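PDB 3K1T: glutamate--cysteine ligase GshA from Methylobacillus flagellatus KT, which probably acts as a ligase that joins glutamate to cysteine through a gamma-glutamyl bond, the first step of glutathione synthesis. Local coordinates for residues A[277-282]-A[330-335]; A[53-58]-A[229-234]; A[235-240]-A[324-329]; A[341-346]-A[359-364]. One frame throughout, in Å; residues are numbered along the deposited sequence. Where two conformers were deposited one is given.

Contact 1 (A[277-282]-A[330-335]); sequences EPFVIV and GVYTFE
Phe279 touches Gly330 with a ring face and Tyr332 with its edge. The aromatic pair is T-shaped. The edge of Phe279 points at the face of Tyr332, with ring centroids 5.1 Å apart and planes at 73°. Phe279 CE1 stands over the centre of the tyrosine ring. Phe279 CG lies between the backbone N and the carbonyl carbon (chi1 75°), and from there its ring reaches across to the segment 330-335. A CH-pi contact comes from Gly330. Its CA lies over one face of the Phe279 ring, 3.5 Å from the centroid. Gly330 has no side chain, and the ring lies directly against its CA. Ile281 adds a looser apolar touch, CG1 to Gly330 CA at 4.2 Å.

Two direct hydrogen bonds add to this. Tyr332 OH donates to Glu277 O at 2.5 Å, a short bond that lies in the carbonyl plane and uses a lone pair. Gly330 N donates to Phe279 O at 2.8 Å. A water makes a further link: it accepts from Phe279 N and donates to Gly330 O, each at 2.9 Å. The carboxylate of Glu277 turns away from this contact and forms a salt bridge with Lys297.

The segment 330-335 is leaving strand 324-329 here. Every direct hydrogen bond to 277-282 is accepted by a main-chain carbonyl. Two aromatic rings fill the buried middle, so the exit of the chain from the sheet is held by hydrogen bonds to two backbone carbonyls, one of them from a tyrosine hydroxyl, and by ring packing, without a charge pair across it.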
# COMPACT_ATOMS: atom_id res chain seq x y z
N GLU A 277 -13.44 -39.68 0.73
CA GLU A 277 -14.09 -40.02 -0.55
C GLU A 277 -13.93 -38.88 -1.56
O GLU A 277 -14.19 -37.73 -1.23
CB GLU A 277 -15.59 -40.21 -0.34
CG GLU A 277 -16.02 -41.28 0.66
CD GLU A 277 -17.52 -41.52 0.58
OE1 GLU A 277 -17.98 -42.05 -0.45
OE2 GLU A 277 -18.23 -41.14 1.53
N PRO A 278 -13.51 -39.20 -2.80
CA PRO A 278 -13.56 -38.17 -3.85
C PRO A 278 -14.99 -37.68 -4.06
O PRO A 278 -15.92 -38.46 -3.91
CB PRO A 278 -13.06 -38.90 -5.10
CG PRO A 278 -12.30 -40.09 -4.60
CD PRO A 278 -12.90 -40.45 -3.28
N PHE A 279 -15.13 -36.39 -4.38
CA PHE A 279 -16.42 -35.84 -4.74
C PHE A 279 -16.26 -34.89 -5.88
O PHE A 279 -15.18 -34.34 -6.10
CB PHE A 279 -17.19 -35.22 -3.54
CG PHE A 279 -16.70 -33.88 -3.05
CD1 PHE A 279 -15.56 -33.78 -2.23
CD2 PHE A 279 -17.39 -32.70 -3.37
CE1 PHE A 279 -15.12 -32.51 -1.72
CE2 PHE A 279 -16.99 -31.45 -2.86
CZ PHE A 279 -15.82 -31.35 -2.05
N VAL A 280 -17.35 -34.72 -6.63
CA VAL A 280 -17.39 -33.85 -7.80
C VAL A 280 -18.51 -32.85 -7.65
O VAL A 280 -19.59 -33.20 -7.17
CB VAL A 280 -17.53 -34.67 -9.09
CG1 VAL A 280 -18.00 -33.78 -10.28
CG2 VAL A 280 -16.17 -35.39 -9.37
N ILE A 281 -18.23 -31.59 -8.02
CA ILE A 281 -19.23 -30.55 -8.03
C ILE A 281 -19.71 -30.47 -9.49
O ILE A 281 -18.91 -30.29 -10.40
CB ILE A 281 -18.67 -29.20 -7.59
CG1 ILE A 281 -18.00 -29.29 -6.21
CG2 ILE A 281 -19.79 -28.10 -7.55
CD1 ILE A 281 -17.21 -28.00 -5.84
N VAL A 282 -21.01 -30.62 -9.68
CA VAL A 282 -21.67 -30.51 -10.99
C VAL A 282 -22.36 -29.16 -11.07
O VAL A 282 -23.26 -28.85 -10.28
CB VAL A 282 -22.68 -31.65 -11.22
CG1 VAL A 282 -23.25 -31.61 -12.66
CG2 VAL A 282 -22.04 -33.04 -10.92
N GLY A 330 -14.07 -31.73 -6.27
CA GLY A 330 -14.37 -31.07 -5.00
C GLY A 330 -13.14 -31.08 -4.11
O GLY A 330 -12.37 -32.05 -4.14
N VAL A 331 -12.93 -29.99 -3.36
CA VAL A 331 -11.77 -29.86 -2.44
C VAL A 331 -12.33 -29.76 -1.04
O VAL A 331 -13.28 -29.03 -0.80
CB VAL A 331 -10.94 -28.61 -2.79
CG1 VAL A 331 -9.69 -28.50 -1.86
CG2 VAL A 331 -10.53 -28.65 -4.29
N TYR A 332 -11.77 -30.52 -0.12
CA TYR A 332 -12.19 -30.50 1.28
C TYR A 332 -11.59 -29.29 1.97
O TYR A 332 -10.50 -28.81 1.59
CB TYR A 332 -11.72 -31.77 2.01
CG TYR A 332 -12.55 -32.97 1.66
CD1 TYR A 332 -13.71 -33.26 2.37
CD2 TYR A 332 -12.18 -33.82 0.63
CE1 TYR A 332 -14.50 -34.35 2.05
CE2 TYR A 332 -12.96 -34.92 0.28
CZ TYR A 332 -14.14 -35.18 0.99
OH TYR A 332 -14.92 -36.28 0.68
N THR A 333 -12.31 -28.77 2.96
CA THR A 333 -11.67 -27.90 3.95
C THR A 333 -11.69 -28.61 5.31
O THR A 333 -12.76 -29.04 5.76
CB THR A 333 -12.30 -26.51 4.11
OG1 THR A 333 -11.76 -25.87 5.30
CG2 THR A 333 -13.87 -26.57 4.20
N PHE A 334 -10.53 -28.71 5.95
CA PHE A 334 -10.46 -29.29 7.30
C PHE A 334 -10.17 -28.24 8.36
O PHE A 334 -9.95 -28.58 9.51
CB PHE A 334 -9.44 -30.44 7.37
CG PHE A 334 -9.78 -31.56 6.46
CD1 PHE A 334 -10.95 -32.28 6.65
CD2 PHE A 334 -9.01 -31.85 5.37
CE1 PHE A 334 -11.30 -33.31 5.78
CE2 PHE A 334 -9.35 -32.88 4.50
CZ PHE A 334 -10.51 -33.61 4.71
N GLU A 335 -10.23 -26.96 8.00
CA GLU A 335 -10.08 -25.92 9.01
C GLU A 335 -11.39 -25.85 9.83
O GLU A 335 -12.48 -25.89 9.25
CB GLU A 335 -9.77 -24.58 8.37
CG GLU A 335 -8.47 -24.56 7.61
CD GLU A 335 -8.03 -23.13 7.25
OE1 GLU A 335 -7.58 -22.39 8.16
OE2 GLU A 335 -8.18 -22.73 6.08
O HOH W 1 -12.63 -34.91 -4.33

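Contact 2 (A[53-58]-A[229-234]); sequences AGFKLA and DPWLLN
Phe55 meets Trp231 through ring atoms, CD1 to CH2 at 3.8 Å, and the two side chains run obliquely to each other. The carbonyl oxygen of Phe55 is buried and has no polar partner in the model. A methyl group, Leu232 CD2, lies against it.

Lys56 is the main polar group. CG is anti to the backbone N (chi1 -166°), and the side chain crosses that of Trp231 at about a right angle. NZ donates to Trp231 O at 2.7 Å, in the carbonyl plane, and to Asn234 O at 3.0 Å, from above the carbonyl plane. It also lies over the face of the indole, 3.1 Å from the centroid of the five-membered ring, in a cation-pi contact. Glu329 supplies the counter-charge in a salt bridge.

Leu57 N gives a straight bond to Leu232 O, 2.9 Å with an angle of 174° at the hydrogen. Leu57 O receives a CA-H...O contact from Leu233. Ala58 CB rests near Leu233 O.

The segment 229-234 has a short 3-10 turn, which Asp229 opens as an Asx turn. In the chain it follows helix 210-226 and precedes strand 237-241, while 53-58 leads into strand 57-63. Leu57 and Leu233 both pack on helices 13-23 and 398-421.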
# COMPACT_ATOMS: atom_id res chain seq x y z
N ALA A 53 -7.14 -28.40 2.33
CA ALA A 53 -7.48 -29.80 2.56
C ALA A 53 -6.32 -30.52 3.28
O ALA A 53 -6.41 -31.73 3.53
CB ALA A 53 -7.76 -30.47 1.20
N GLY A 54 -5.22 -29.81 3.54
CA GLY A 54 -4.00 -30.46 4.07
C GLY A 54 -3.21 -31.18 2.98
O GLY A 54 -1.97 -31.11 2.95
N PHE A 55 -3.92 -31.89 2.10
CA PHE A 55 -3.28 -32.52 0.94
C PHE A 55 -3.35 -31.68 -0.36
O PHE A 55 -2.83 -32.09 -1.43
CB PHE A 55 -3.88 -33.92 0.73
CG PHE A 55 -5.35 -33.95 0.46
CD1 PHE A 55 -5.85 -33.60 -0.80
CD2 PHE A 55 -6.24 -34.36 1.43
CE1 PHE A 55 -7.20 -33.64 -1.07
CE2 PHE A 55 -7.61 -34.41 1.17
CZ PHE A 55 -8.08 -34.07 -0.08
N LYS A 56 -3.94 -30.49 -0.25
CA LYS A 56 -4.20 -29.62 -1.39
C LYS A 56 -4.55 -28.23 -0.86
O LYS A 56 -5.16 -28.11 0.19
CB LYS A 56 -5.46 -30.17 -2.15
CG LYS A 56 -5.65 -29.63 -3.44
CD LYS A 56 -6.56 -30.43 -4.29
CE LYS A 56 -6.64 -29.81 -5.65
NZ LYS A 56 -6.39 -30.84 -6.70
N LEU A 57 -4.20 -27.17 -1.60
CA LEU A 57 -4.60 -25.80 -1.29
C LEU A 57 -5.02 -25.13 -2.61
O LEU A 57 -4.18 -24.87 -3.45
CB LEU A 57 -3.47 -25.02 -0.61
CG LEU A 57 -3.79 -23.56 -0.30
CD1 LEU A 57 -4.97 -23.39 0.71
CD2 LEU A 57 -2.48 -22.85 0.19
N ALA A 58 -6.32 -24.92 -2.80
CA ALA A 58 -6.84 -24.56 -4.11
C ALA A 58 -7.92 -23.48 -4.03
O ALA A 58 -8.68 -23.41 -3.05
CB ALA A 58 -7.39 -25.84 -4.89
N ASP A 229 4.03 -30.32 -7.64
CA ASP A 229 2.96 -31.02 -8.36
C ASP A 229 1.81 -29.99 -8.58
O ASP A 229 1.27 -29.51 -7.61
CB ASP A 229 2.46 -32.20 -7.49
CG ASP A 229 1.34 -33.01 -8.14
OD1 ASP A 229 0.85 -32.62 -9.22
OD2 ASP A 229 0.94 -34.07 -7.58
N PRO A 230 1.45 -29.66 -9.83
CA PRO A 230 0.38 -28.68 -10.05
C PRO A 230 -0.95 -29.06 -9.43
O PRO A 230 -1.75 -28.16 -9.16
CB PRO A 230 0.26 -28.62 -11.58
CG PRO A 230 0.87 -29.88 -12.07
CD PRO A 230 1.97 -30.17 -11.12
N TRP A 231 -1.18 -30.36 -9.22
CA TRP A 231 -2.42 -30.85 -8.61
C TRP A 231 -2.60 -30.33 -7.18
O TRP A 231 -3.73 -30.15 -6.72
CB TRP A 231 -2.52 -32.39 -8.66
CG TRP A 231 -3.83 -32.91 -8.11
CD1 TRP A 231 -5.02 -32.96 -8.76
CD2 TRP A 231 -4.07 -33.44 -6.80
NE1 TRP A 231 -5.99 -33.49 -7.97
CE2 TRP A 231 -5.45 -33.78 -6.74
CE3 TRP A 231 -3.28 -33.64 -5.66
CZ2 TRP A 231 -6.05 -34.30 -5.60
CZ3 TRP A 231 -3.87 -34.15 -4.52
CH2 TRP A 231 -5.23 -34.50 -4.49
N LEU A 232 -1.50 -29.99 -6.50
CA LEU A 232 -1.60 -29.45 -5.14
C LEU A 232 -2.28 -28.06 -5.10
O LEU A 232 -2.72 -27.63 -4.03
CB LEU A 232 -0.23 -29.40 -4.47
CG LEU A 232 0.43 -30.78 -4.26
CD1 LEU A 232 1.80 -30.59 -3.48
CD2 LEU A 232 -0.49 -31.82 -3.62
N LEU A 233 -2.34 -27.38 -6.25
CA LEU A 233 -2.88 -26.04 -6.36
C LEU A 233 -4.16 -25.97 -7.21
O LEU A 233 -4.75 -24.91 -7.34
CB LEU A 233 -1.84 -25.15 -7.05
CG LEU A 233 -0.52 -24.86 -6.36
CD1 LEU A 233 0.45 -24.19 -7.33
CD2 LEU A 233 -0.80 -23.99 -5.14
N ASN A 234 -4.56 -27.06 -7.86
CA ASN A 234 -5.53 -26.97 -8.94
C ASN A 234 -6.48 -28.17 -9.00
O ASN A 234 -6.04 -29.28 -9.20
CB ASN A 234 -4.76 -26.84 -10.26
CG ASN A 234 -5.65 -26.44 -11.44
OD1 ASN A 234 -6.84 -26.12 -11.27
ND2 ASN A 234 -5.08 -26.46 -12.62

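Contact 3 (A[235-240]-A[324-329]); sequences PYFDTC and EVILQE
Glu329 OE1 is gripped by two N-H groups. Tyr236 N reaches it at 2.9 Å with an angle of 174° at the hydrogen, coming from above the carboxylate plane. The indole NE1 of Trp231 is the second donor. The other oxygen faces Lys56. With Glu329 CG anti to its backbone N (chi1 165°), the extended chain beyond carries the carboxylate out to Tyr236 N. Tyr236 CD2 also lies 3.4 Å from OE1, with the ring and carboxylate planes 52° apart. Glu329 N returns a bond to Tyr236 O.

Beyond this point the segments form an antiparallel ladder. Asp238 with Leu327 and Cys240 with Val325 are hydrogen-bonded pairs; Phe237 with Gln328 and Thr239 with Ile326 are non-hydrogen-bonded. Strand 237-241 is an outer strand of a four-stranded antiparallel sheet, and 324-329 lies between it and 280-285.

One face carries Cys240, Val325 and Leu327. Cys240 SG packs on Val325 CB at 3.9 Å, and Leu327 touches Val258 of helix 251-272. The face with Phe237, Ile326 and Gln328 meets helix 210-226. A water accepts from Gln328 NE2 at 3.0 Å and donates to Pro235 O at 2.7 Å.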
# COMPACT_ATOMS: atom_id res chain seq x y z
N PRO A 235 -7.80 -27.93 -8.84
CA PRO A 235 -8.71 -29.09 -9.00
C PRO A 235 -8.81 -29.54 -10.46
O PRO A 235 -8.82 -28.69 -11.37
CB PRO A 235 -10.07 -28.55 -8.51
CG PRO A 235 -9.76 -27.23 -7.82
CD PRO A 235 -8.54 -26.70 -8.54
N TYR A 236 -8.94 -30.84 -10.70
CA TYR A 236 -9.24 -31.34 -12.04
C TYR A 236 -10.64 -30.85 -12.42
O TYR A 236 -11.50 -30.62 -11.56
CB TYR A 236 -9.25 -32.87 -12.07
CG TYR A 236 -7.90 -33.55 -11.92
CD1 TYR A 236 -6.82 -33.18 -12.71
CD2 TYR A 236 -7.73 -34.58 -11.00
CE1 TYR A 236 -5.59 -33.84 -12.60
CE2 TYR A 236 -6.54 -35.25 -10.89
CZ TYR A 236 -5.47 -34.88 -11.69
OH TYR A 236 -4.27 -35.55 -11.57
N PHE A 237 -10.88 -30.73 -13.72
CA PHE A 237 -12.24 -30.48 -14.20
C PHE A 237 -12.50 -31.07 -15.59
O PHE A 237 -11.59 -31.45 -16.32
CB PHE A 237 -12.58 -28.97 -14.16
CG PHE A 237 -12.06 -28.19 -15.33
CD1 PHE A 237 -10.73 -27.81 -15.40
CD2 PHE A 237 -12.90 -27.85 -16.38
CE1 PHE A 237 -10.22 -27.12 -16.51
CE2 PHE A 237 -12.39 -27.16 -17.50
CZ PHE A 237 -11.06 -26.80 -17.55
N ASP A 238 -13.77 -31.09 -15.95
CA ASP A 238 -14.19 -31.47 -17.33
C ASP A 238 -15.50 -30.72 -17.63
O ASP A 238 -16.09 -30.11 -16.73
CB ASP A 238 -14.34 -33.00 -17.39
CG ASP A 238 -14.42 -33.56 -18.84
OD1 ASP A 238 -14.17 -32.81 -19.81
OD2 ASP A 238 -14.77 -34.76 -18.96
N THR A 239 -15.96 -30.79 -18.88
CA THR A 239 -17.18 -30.11 -19.26
C THR A 239 -18.01 -30.99 -20.19
O THR A 239 -17.51 -31.94 -20.82
CB THR A 239 -16.90 -28.81 -20.05
OG1 THR A 239 -16.23 -29.15 -21.25
CG2 THR A 239 -16.07 -27.82 -19.28
N CYS A 240 -19.31 -30.72 -20.23
CA CYS A 240 -20.07 -31.09 -21.42
C CYS A 240 -21.03 -30.01 -21.84
O CYS A 240 -21.10 -28.97 -21.19
CB CYS A 240 -20.71 -32.42 -21.29
SG CYS A 240 -22.01 -32.49 -20.17
N GLU A 324 -23.94 -25.28 -20.76
CA GLU A 324 -22.70 -25.95 -20.45
C GLU A 324 -22.86 -26.56 -19.08
O GLU A 324 -23.52 -25.98 -18.22
CB GLU A 324 -21.50 -24.99 -20.41
CG GLU A 324 -20.13 -25.70 -20.24
CD GLU A 324 -18.90 -24.74 -20.30
OE1 GLU A 324 -18.91 -23.65 -19.66
OE2 GLU A 324 -17.93 -25.10 -20.99
N VAL A 325 -22.26 -27.72 -18.89
CA VAL A 325 -22.17 -28.35 -17.56
C VAL A 325 -20.69 -28.50 -17.26
O VAL A 325 -19.96 -29.09 -18.06
CB VAL A 325 -22.88 -29.72 -17.50
CG1 VAL A 325 -22.72 -30.36 -16.12
CG2 VAL A 325 -24.41 -29.61 -17.89
N ILE A 326 -20.27 -27.94 -16.12
CA ILE A 326 -18.89 -28.03 -15.67
C ILE A 326 -18.84 -29.01 -14.50
O ILE A 326 -19.65 -28.92 -13.57
CB ILE A 326 -18.34 -26.63 -15.22
CG1 ILE A 326 -18.42 -25.63 -16.38
CG2 ILE A 326 -16.85 -26.76 -14.76
CD1 ILE A 326 -18.48 -24.17 -15.99
N LEU A 327 -17.91 -29.95 -14.59
CA LEU A 327 -17.67 -30.92 -13.53
C LEU A 327 -16.33 -30.60 -12.91
O LEU A 327 -15.33 -30.54 -13.62
CB LEU A 327 -17.66 -32.33 -14.11
CG LEU A 327 -18.98 -32.76 -14.75
CD1 LEU A 327 -19.04 -32.33 -16.21
CD2 LEU A 327 -19.18 -34.28 -14.60
N GLN A 328 -16.29 -30.34 -11.61
CA GLN A 328 -15.03 -30.00 -10.96
C GLN A 328 -14.75 -30.94 -9.77
O GLN A 328 -15.64 -31.26 -9.01
CB GLN A 328 -15.03 -28.55 -10.49
CG GLN A 328 -13.63 -28.05 -10.05
CD GLN A 328 -13.63 -26.66 -9.44
OE1 GLN A 328 -14.54 -26.30 -8.70
NE2 GLN A 328 -12.61 -25.86 -9.79
N GLU A 329 -13.49 -31.35 -9.64
CA GLU A 329 -13.01 -32.00 -8.44
C GLU A 329 -13.36 -31.14 -7.22
O GLU A 329 -13.01 -29.96 -7.17
CB GLU A 329 -11.49 -32.19 -8.53
CG GLU A 329 -10.79 -32.54 -7.20
CD GLU A 329 -9.28 -32.53 -7.30
OE1 GLU A 329 -8.72 -32.60 -8.43
OE2 GLU A 329 -8.63 -32.48 -6.21
O HOH W 2 -10.57 -26.71 -11.84

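Contact 4 (A[341-346]-A[359-364]); sequences VAEPVI and RVHTSR. With SO4 (sulfate ion), chain B.
Glu343 and Arg359 form an antiparallel hydrogen-bonded pair, with Arg359 N to Glu343 O at 2.8 Å, and Ala342 with Val360 is the next, non-hydrogen-bonded pair. His361 N continues the ladder to Val341 O.

Glu343 and His361 also meet through their side chains. His361 NE2 donates to Glu343 OE2 at 2.7 Å, in the ring plane and on the anti lone pair of the oxygen. The carboxylate and imidazole planes are only 19° apart, so the two groups are nearly coplanar. Glu343 CG lies between the backbone N and carbonyl carbon (chi1 53°), and the extended chain reaches His361. Arg51 binds the same OE2 in a salt bridge, and Glu368 holds His361 ND1. Val341 lies beside the histidine and points the same way. Its CG1 is over the centre of the ring, 3.8 Å from the centroid, in a CH-pi contact.

Arg359 packs on Val345, whose CG2 lies over one face of the guanidinium, 3.3 Å from NE. At the edge of the group NH2 donates to sulfate O1 at 2.9 Å, and two further bonds to the ion are weak. NH2 also forms a salt bridge with Asp49. The sulfate is probably from the crystallisation liquor, and it is also bound by Ser47, Asn63 and Gly67. At the other end of the contact a water joins Val341 N to Ser363 O.

Strands 340-349 and 352-361 make a beta hairpin inside a larger antiparallel sheet. On the far sides of the hairpin, 340-349 pairs with strand 45-52 and with the short strand 335-337, and 352-361 pairs with 377-381.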
# COMPACT_ATOMS: atom_id res chain seq x y z
N VAL A 341 -16.87 -25.80 10.73
CA VAL A 341 -15.99 -25.75 9.57
C VAL A 341 -15.76 -24.27 9.14
O VAL A 341 -16.68 -23.43 9.22
CB VAL A 341 -16.57 -26.54 8.42
CG1 VAL A 341 -15.75 -26.31 7.11
CG2 VAL A 341 -16.61 -28.04 8.83
N ALA A 342 -14.54 -23.95 8.76
CA ALA A 342 -14.19 -22.61 8.32
C ALA A 342 -13.46 -22.69 6.99
O ALA A 342 -12.78 -23.69 6.73
CB ALA A 342 -13.30 -21.93 9.37
N GLU A 343 -13.57 -21.65 6.15
CA GLU A 343 -12.83 -21.58 4.91
C GLU A 343 -12.53 -20.13 4.56
O GLU A 343 -13.39 -19.27 4.71
CB GLU A 343 -13.52 -22.33 3.76
CG GLU A 343 -14.99 -21.96 3.48
CD GLU A 343 -15.64 -22.96 2.56
OE1 GLU A 343 -15.26 -22.95 1.36
OE2 GLU A 343 -16.49 -23.77 3.03
N PRO A 344 -11.30 -19.85 4.09
CA PRO A 344 -10.87 -18.45 3.95
C PRO A 344 -11.24 -17.79 2.62
O PRO A 344 -11.35 -18.45 1.57
CB PRO A 344 -9.33 -18.54 4.05
CG PRO A 344 -9.06 -19.90 3.45
CD PRO A 344 -10.16 -20.78 4.01
N VAL A 345 -11.40 -16.47 2.71
CA VAL A 345 -11.65 -15.57 1.59
C VAL A 345 -10.56 -14.49 1.61
O VAL A 345 -10.43 -13.80 2.62
CB VAL A 345 -13.01 -14.86 1.75
CG1 VAL A 345 -13.35 -14.03 0.49
CG2 VAL A 345 -14.12 -15.85 2.09
N ILE A 346 -9.80 -14.34 0.53
CA ILE A 346 -8.70 -13.42 0.44
C ILE A 346 -9.11 -12.22 -0.43
O ILE A 346 -9.57 -12.42 -1.57
CB ILE A 346 -7.44 -14.10 -0.20
CG1 ILE A 346 -7.09 -15.45 0.47
CG2 ILE A 346 -6.24 -13.09 -0.24
CD1 ILE A 346 -6.99 -15.42 1.88
N ARG A 359 -15.14 -17.76 6.32
CA ARG A 359 -16.56 -18.13 6.37
C ARG A 359 -16.66 -19.31 7.34
O ARG A 359 -16.17 -20.39 7.03
CB ARG A 359 -17.08 -18.56 5.01
CG ARG A 359 -16.90 -17.54 3.86
CD ARG A 359 -17.45 -18.08 2.56
NE ARG A 359 -16.94 -17.34 1.40
CZ ARG A 359 -17.32 -16.10 1.05
NH1 ARG A 359 -18.29 -15.49 1.71
NH2 ARG A 359 -16.75 -15.48 0.01
N VAL A 360 -17.31 -19.08 8.47
CA VAL A 360 -17.46 -20.07 9.52
C VAL A 360 -18.87 -20.61 9.36
O VAL A 360 -19.87 -19.90 9.57
CB VAL A 360 -17.19 -19.47 10.93
CG1 VAL A 360 -17.39 -20.55 12.08
CG2 VAL A 360 -15.79 -18.83 11.04
N HIS A 361 -18.96 -21.86 8.93
CA HIS A 361 -20.25 -22.50 8.64
C HIS A 361 -21.20 -22.46 9.83
O HIS A 361 -20.81 -22.77 10.96
CB HIS A 361 -20.07 -23.98 8.23
CG HIS A 361 -19.38 -24.20 6.93
ND1 HIS A 361 -19.64 -25.30 6.14
CD2 HIS A 361 -18.39 -23.52 6.31
CE1 HIS A 361 -18.83 -25.29 5.10
NE2 HIS A 361 -18.10 -24.20 5.15
N THR A 362 -22.46 -22.09 9.57
CA THR A 362 -23.50 -22.15 10.60
C THR A 362 -24.08 -23.57 10.74
O THR A 362 -24.51 -23.93 11.81
CB THR A 362 -24.64 -21.14 10.34
OG1 THR A 362 -25.16 -21.37 9.04
CG2 THR A 362 -24.14 -19.71 10.39
N SER A 363 -24.11 -24.36 9.68
CA SER A 363 -24.50 -25.75 9.77
C SER A 363 -23.43 -26.57 10.49
O SER A 363 -22.25 -26.18 10.54
CB SER A 363 -24.74 -26.36 8.40
OG SER A 363 -25.84 -25.73 7.75
N ARG A 364 -23.85 -27.71 11.02
CA ARG A 364 -22.96 -28.59 11.81
C ARG A 364 -22.86 -30.11 11.52
O ARG A 364 -22.42 -30.83 12.42
CB ARG A 364 -23.36 -28.50 13.28
CG ARG A 364 -23.10 -27.17 13.91
CD ARG A 364 -21.64 -27.03 14.15
NE ARG A 364 -21.44 -25.81 14.88
CZ ARG A 364 -21.36 -24.63 14.31
NH1 ARG A 364 -21.41 -24.52 13.01
NH2 ARG A 364 -21.20 -23.59 15.07
S SO4 B . -17.39 -12.16 -1.38
O1 SO4 B . -17.59 -12.70 -0.06
O2 SO4 B . -16.15 -11.48 -1.18
O3 SO4 B . -17.24 -13.19 -2.38
O4 SO4 B . -18.48 -11.23 -1.74
O HOH W 3 -19.57 -26.86 10.39
O HOH W 4 -14.46 -18.87 1.41

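How the contacts relate
Contact 2 comes first along the chain, then contacts 3 and 1, whose segments alternate, and then contact 4. The chain runs directly from 229-234 into 235-240, and from 324-329 into 330-335. Contacts 1 and 3 share the four-stranded sheet, where strands 280-285 and 324-329 are neighbours. Contacts 2 and 4 both reach the seven-stranded sheet. Contact 1 lies about 12, 13 and 14 Å from contacts 2, 3 and 4, centre to centre, and touches all three. Contacts 3 and 4 do not touch, and their centres are about 24 Å apart. Contact 1 links the two sheets, as 330-335 runs from strand 324-329 to strand 335-337. Glu329 ties contact 3 to contact 2.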